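Local coordinates for DUF1987 domain-containing protein (Pseudomonas aeruginosa, PDB 6K4F) that probably acts as the phosphorylation-switched regulatory protein of the SiaABC threonine phosphorylation pathway, which controls biofilm formation in response to carbon availability, at residues Leu26-Ser37 with Leu61-Ser72. Numbering follows the deposited sequence.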
loop_
_atom_site.group_PDB
_atom_site.type_symbol
_atom_site.label_atom_id
_atom_site.label_comp_id
_atom_site.label_asym_id
_atom_site.label_seq_id
_atom_site.Cartn_x
_atom_site.Cartn_y
_atom_site.Cartn_z
ATOM N N LEU A 26 4.616 4.180 -3.953
ATOM C CA LEU A 26 3.292 4.415 -3.392
ATOM C C LEU A 26 3.446 4.531 -1.882
ATOM O O LEU A 26 3.926 3.592 -1.224
ATOM C CB LEU A 26 2.326 3.295 -3.782
ATOM C CG LEU A 26 0.926 3.419 -3.196
ATOM C CD1 LEU A 26 0.278 4.712 -3.719
ATOM C CD2 LEU A 26 0.103 2.210 -3.585
ATOM N N SER A 27 3.051 5.677 -1.338
ATOM C CA SER A 27 3.210 6.002 0.074
ATOM C C SER A 27 1.850 6.270 0.701
ATOM O O SER A 27 0.978 6.866 0.061
ATOM C CB SER A 27 4.102 7.246 0.256
ATOM O OG SER A 27 5.385 7.035 -0.334
ATOM N N MET A 28 1.673 5.840 1.957
ATOM C CA MET A 28 0.463 6.135 2.722
ATOM C C MET A 28 0.789 6.438 4.176
ATOM O O MET A 28 1.594 5.739 4.793
ATOM C CB MET A 28 -0.522 4.971 2.705
ATOM C CG MET A 28 -0.751 4.391 1.370
ATOM S SD MET A 28 -2.027 3.127 1.482
ATOM C CE MET A 28 -1.763 2.309 -0.078
ATOM N N GLN A 29 0.101 7.430 4.743
ATOM C CA GLN A 29 0.315 7.828 6.129
ATOM C C GLN A 29 -1.021 8.101 6.792
ATOM O O GLN A 29 -1.856 8.805 6.219
ATOM C CB GLN A 29 1.193 9.083 6.224
ATOM C CG GLN A 29 2.457 9.038 5.394
ATOM C CD GLN A 29 2.267 9.575 3.983
ATOM O OE1 GLN A 29 1.491 10.505 3.750
ATOM N NE2 GLN A 29 3.004 9.011 3.038
ATOM N N GLY A 30 -1.206 7.579 8.000
ATOM C CA GLY A 30 -2.315 7.948 8.865
ATOM C C GLY A 30 -3.222 6.775 9.182
ATOM O O GLY A 30 -2.879 5.605 8.988
ATOM N N ASP A 31 -4.399 7.102 9.696
ATOM C CA ASP A 31 -5.406 6.078 9.919
ATOM C C ASP A 31 -6.314 5.933 8.727
ATOM O O ASP A 31 -6.428 6.812 7.873
ATOM C CB ASP A 31 -6.325 6.389 11.060
ATOM C CG ASP A 31 -5.645 6.472 12.306
ATOM O OD1 ASP A 31 -5.770 7.573 12.801
ATOM O OD2 ASP A 31 -5.041 5.508 12.851
ATOM N N SER A 32 -7.045 4.832 8.732
ATOM C CA SER A 32 -8.000 4.556 7.673
ATOM C C SER A 32 -9.184 3.883 8.365
ATOM O O SER A 32 -9.177 2.674 8.600
ATOM C CB SER A 32 -7.356 3.684 6.600
ATOM O OG SER A 32 -8.166 3.578 5.455
ATOM N N TYR A 33 -10.188 4.677 8.724
ATOM C CA TYR A 33 -11.496 4.138 9.095
ATOM C C TYR A 33 -12.596 4.882 8.349
ATOM O O TYR A 33 -13.493 5.471 8.959
ATOM C CB TYR A 33 -11.706 4.174 10.610
ATOM C CG TYR A 33 -11.327 5.442 11.337
ATOM C CD1 TYR A 33 -10.012 5.695 11.696
ATOM C CD2 TYR A 33 -12.297 6.364 11.708
ATOM C CE1 TYR A 33 -9.667 6.852 12.384
ATOM C CE2 TYR A 33 -11.967 7.514 12.399
ATOM C CZ TYR A 33 -10.655 7.755 12.734
ATOM O OH TYR A 33 -10.337 8.901 13.417
ATOM N N PRO A 34 -12.562 4.869 7.015
ATOM C CA PRO A 34 -13.630 5.512 6.255
ATOM C C PRO A 34 -14.899 4.685 6.307
ATOM O O PRO A 34 -14.883 3.490 6.608
ATOM C CB PRO A 34 -13.069 5.567 4.835
ATOM C CG PRO A 34 -12.203 4.410 4.739
ATOM C CD PRO A 34 -11.606 4.195 6.112
ATOM N N GLU A 35 -16.013 5.354 6.011
ATOM C CA GLU A 35 -17.285 4.654 5.878
ATOM C C GLU A 35 -17.308 3.799 4.619
ATOM O O GLU A 35 -17.812 2.672 4.632
ATOM C CB GLU A 35 -18.437 5.657 5.867
ATOM C CG GLU A 35 -18.256 6.791 4.867
ATOM C CD GLU A 35 -18.808 8.108 5.371
ATOM O OE1 GLU A 35 -18.267 9.168 4.988
ATOM O OE2 GLU A 35 -19.785 8.085 6.152
ATOM N N ASN A 36 -16.739 4.304 3.532
ATOM C CA ASN A 36 -16.720 3.607 2.250
ATOM C C ASN A 36 -15.261 3.444 1.836
ATOM O O ASN A 36 -14.668 4.361 1.258
ATOM C CB ASN A 36 -17.530 4.385 1.212
ATOM C CG ASN A 36 -17.814 3.577 -0.035
ATOM O OD1 ASN A 36 -17.005 2.747 -0.455
ATOM N ND2 ASN A 36 -18.974 3.817 -0.639
ATOM N N SER A 37 -14.676 2.279 2.125
ATOM C CA SER A 37 -13.260 2.100 1.821
ATOM C C SER A 37 -13.005 1.868 0.340
ATOM O O SER A 37 -11.952 2.269 -0.166
ATOM C CB SER A 37 -12.667 0.945 2.634
ATOM O OG SER A 37 -12.534 1.304 4.000
ATOM N N LEU A 61 6.369 0.245 -1.984
ATOM C CA LEU A 61 5.355 0.778 -1.075
ATOM C C LEU A 61 6.022 1.230 0.218
ATOM O O LEU A 61 6.797 0.472 0.815
ATOM C CB LEU A 61 4.266 -0.262 -0.768
ATOM C CG LEU A 61 2.997 -0.126 -1.614
ATOM C CD1 LEU A 61 3.330 -0.480 -3.038
ATOM C CD2 LEU A 61 1.902 -1.032 -1.074
ATOM N N ASP A 62 5.711 2.452 0.659
ATOM C CA ASP A 62 6.203 2.967 1.940
ATOM C C ASP A 62 5.010 3.356 2.806
ATOM O O ASP A 62 4.358 4.380 2.561
ATOM C CB ASP A 62 7.140 4.150 1.749
ATOM C CG ASP A 62 7.957 4.437 2.991
ATOM O OD1 ASP A 62 8.995 3.769 3.191
ATOM O OD2 ASP A 62 7.547 5.314 3.781
ATOM N N LEU A 63 4.736 2.551 3.824
ATOM C CA LEU A 63 3.518 2.666 4.607
ATOM C C LEU A 63 3.810 3.163 6.018
ATOM O O LEU A 63 4.701 2.647 6.707
ATOM C CB LEU A 63 2.788 1.330 4.651
ATOM C CG LEU A 63 2.428 0.724 3.291
ATOM C CD1 LEU A 63 1.650 -0.586 3.488
ATOM C CD2 LEU A 63 1.628 1.716 2.434
ATOM N N ARG A 64 3.058 4.176 6.435
ATOM C CA ARG A 64 3.045 4.691 7.796
ATOM C C ARG A 64 1.618 4.735 8.290
ATOM O O ARG A 64 1.111 5.766 8.743
ATOM C CB ARG A 64 3.692 6.069 7.882
ATOM C CG ARG A 64 5.134 6.071 7.404
ATOM C CD ARG A 64 5.746 7.453 7.455
ATOM N NE ARG A 64 7.158 7.375 7.818
ATOM C CZ ARG A 64 8.151 7.301 6.941
ATOM N NH1 ARG A 64 7.890 7.301 5.638
ATOM N NH2 ARG A 64 9.405 7.231 7.369
ATOM N N LEU A 65 0.949 3.587 8.176
ATOM C CA LEU A 65 -0.448 3.458 8.538
ATOM C C LEU A 65 -0.564 3.153 10.018
ATOM O O LEU A 65 0.248 2.408 10.575
ATOM C CB LEU A 65 -1.114 2.349 7.726
ATOM C CG LEU A 65 -1.150 2.602 6.216
ATOM C CD1 LEU A 65 -1.557 1.364 5.454
ATOM C CD2 LEU A 65 -2.082 3.760 5.878
ATOM N N LEU A 66 -1.583 3.733 10.644
ATOM C CA LEU A 66 -1.887 3.479 12.042
ATOM C C LEU A 66 -3.102 2.563 12.111
ATOM O O LEU A 66 -3.027 1.412 11.679
ATOM C CB LEU A 66 -2.122 4.794 12.783
ATOM C CG LEU A 66 -1.042 5.868 12.639
ATOM C CD1 LEU A 66 -1.493 7.163 13.294
ATOM C CD2 LEU A 66 0.296 5.427 13.219
ATOM N N TYR A 67 -4.230 3.057 12.606
ATOM C CA TYR A 67 -5.424 2.225 12.684
ATOM C C TYR A 67 -5.982 1.939 11.290
ATOM O O TYR A 67 -6.031 2.822 10.429
ATOM C CB TYR A 67 -6.489 2.906 13.541
ATOM C CG TYR A 67 -7.717 2.059 13.738
ATOM C CD1 TYR A 67 -7.674 0.923 14.531
ATOM C CD2 TYR A 67 -8.915 2.385 13.122
ATOM C CE1 TYR A 67 -8.795 0.135 14.712
ATOM C CE2 TYR A 67 -10.046 1.605 13.298
ATOM C CZ TYR A 67 -9.980 0.483 14.091
ATOM O OH TYR A 67 -11.104 -0.297 14.265
ATOM N N LEU A 68 -6.390 0.690 11.059
ATOM C CA LEU A 68 -7.101 0.317 9.840
ATOM C C LEU A 68 -8.383 -0.397 10.234
ATOM O O LEU A 68 -8.340 -1.375 10.991
ATOM C CB LEU A 68 -6.263 -0.598 8.944
ATOM C CG LEU A 68 -4.971 -0.156 8.257
ATOM C CD1 LEU A 68 -4.579 -1.183 7.205
ATOM C CD2 LEU A 68 -5.148 1.214 7.616
ATOM N N ASN A 69 -9.521 0.075 9.724
ATOM C CA ASN A 69 -10.745 -0.654 10.018
ATOM C C ASN A 69 -10.840 -1.879 9.110
ATOM O O ASN A 69 -9.976 -2.137 8.271
ATOM C CB ASN A 69 -11.972 0.260 9.912
ATOM C CG ASN A 69 -12.270 0.712 8.494
ATOM O OD1 ASN A 69 -11.498 0.470 7.569
ATOM N ND2 ASN A 69 -13.401 1.411 8.321
ATOM N N THR A 70 -11.900 -2.664 9.303
ATOM C CA THR A 70 -12.040 -3.932 8.595
ATOM C C THR A 70 -11.984 -3.745 7.082
ATOM O O THR A 70 -11.257 -4.461 6.384
ATOM C CB THR A 70 -13.349 -4.599 9.025
ATOM O OG1 THR A 70 -13.200 -5.072 10.371
ATOM C CG2 THR A 70 -13.718 -5.775 8.097
ATOM N N SER A 71 -12.733 -2.774 6.552
ATOM C CA SER A 71 -12.784 -2.643 5.101
ATOM C C SER A 71 -11.449 -2.143 4.549
ATOM O O SER A 71 -11.074 -2.505 3.425
ATOM C CB SER A 71 -13.952 -1.736 4.687
ATOM O OG SER A 71 -13.786 -0.419 5.179
ATOM N N SER A 72 -10.689 -1.388 5.356
ATOM C CA SER A 72 -9.371 -0.920 4.927
ATOM C C SER A 72 -8.366 -2.067 4.900
ATOM O O SER A 72 -7.510 -2.134 4.015
ATOM C CB SER A 72 -8.872 0.189 5.857
ATOM O OG SER A 72 -9.618 1.372 5.659
HETATM O O HOH W 1 4.850 6.955 3.993
#
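Leu26-Gly30 pairs in parallel with Leu61-Leu65, the segment axes 17° apart; there a beta bulge shifts the register by one residue, and Ser32 pairs with Leu68. Asp31 stands opposite the two bulged residues, Leu66 and Tyr67: its OD2 accepts from Tyr67 N (2.6 Å) through the anti lone pair, and the Asp31 and Tyr67 side chains cross at about a right angle, carboxylate and ring planes 65° apart. The Met28 and Leu63 side chains lie side by side, pointing the same way, Met28 CG 3.7 Å from Leu63 CD2, while Leu65 CD2 packs against Met28 CB. On the other face, Arg64 NH1 turns back to a salt bridge with Asp62 OD2 (2.7 Å), and a water links Gln29 NE2, also hydrogen-bonded to Gln18 OE1, to Asp62 O. Beyond the strands, Asn69 does double duty. With CG wedged between backbone N and carbonyl carbon (chi1 68°), its OD1 caps the following helix by accepting from Ser72 N (3.0 Å) and Ser72 OG, which arrive from opposite faces of the amide, while ND2 donates to Pro34 O (3.1 Å). Ser32 OG in turn donates to Ser72 OG (2.6 Å). Tyr33 CD1 meets the edge of the Tyr67 ring. Strand 25-29, helix 37-53 and strand 59-68 form a beta-alpha-beta crossover inside the mixed sheet, flanked by strands 16-20 and 93-99; Val44 and Val48 cover Leu26, and Met76 of helix 70-88 packs on Met28, Leu63 and Leu65.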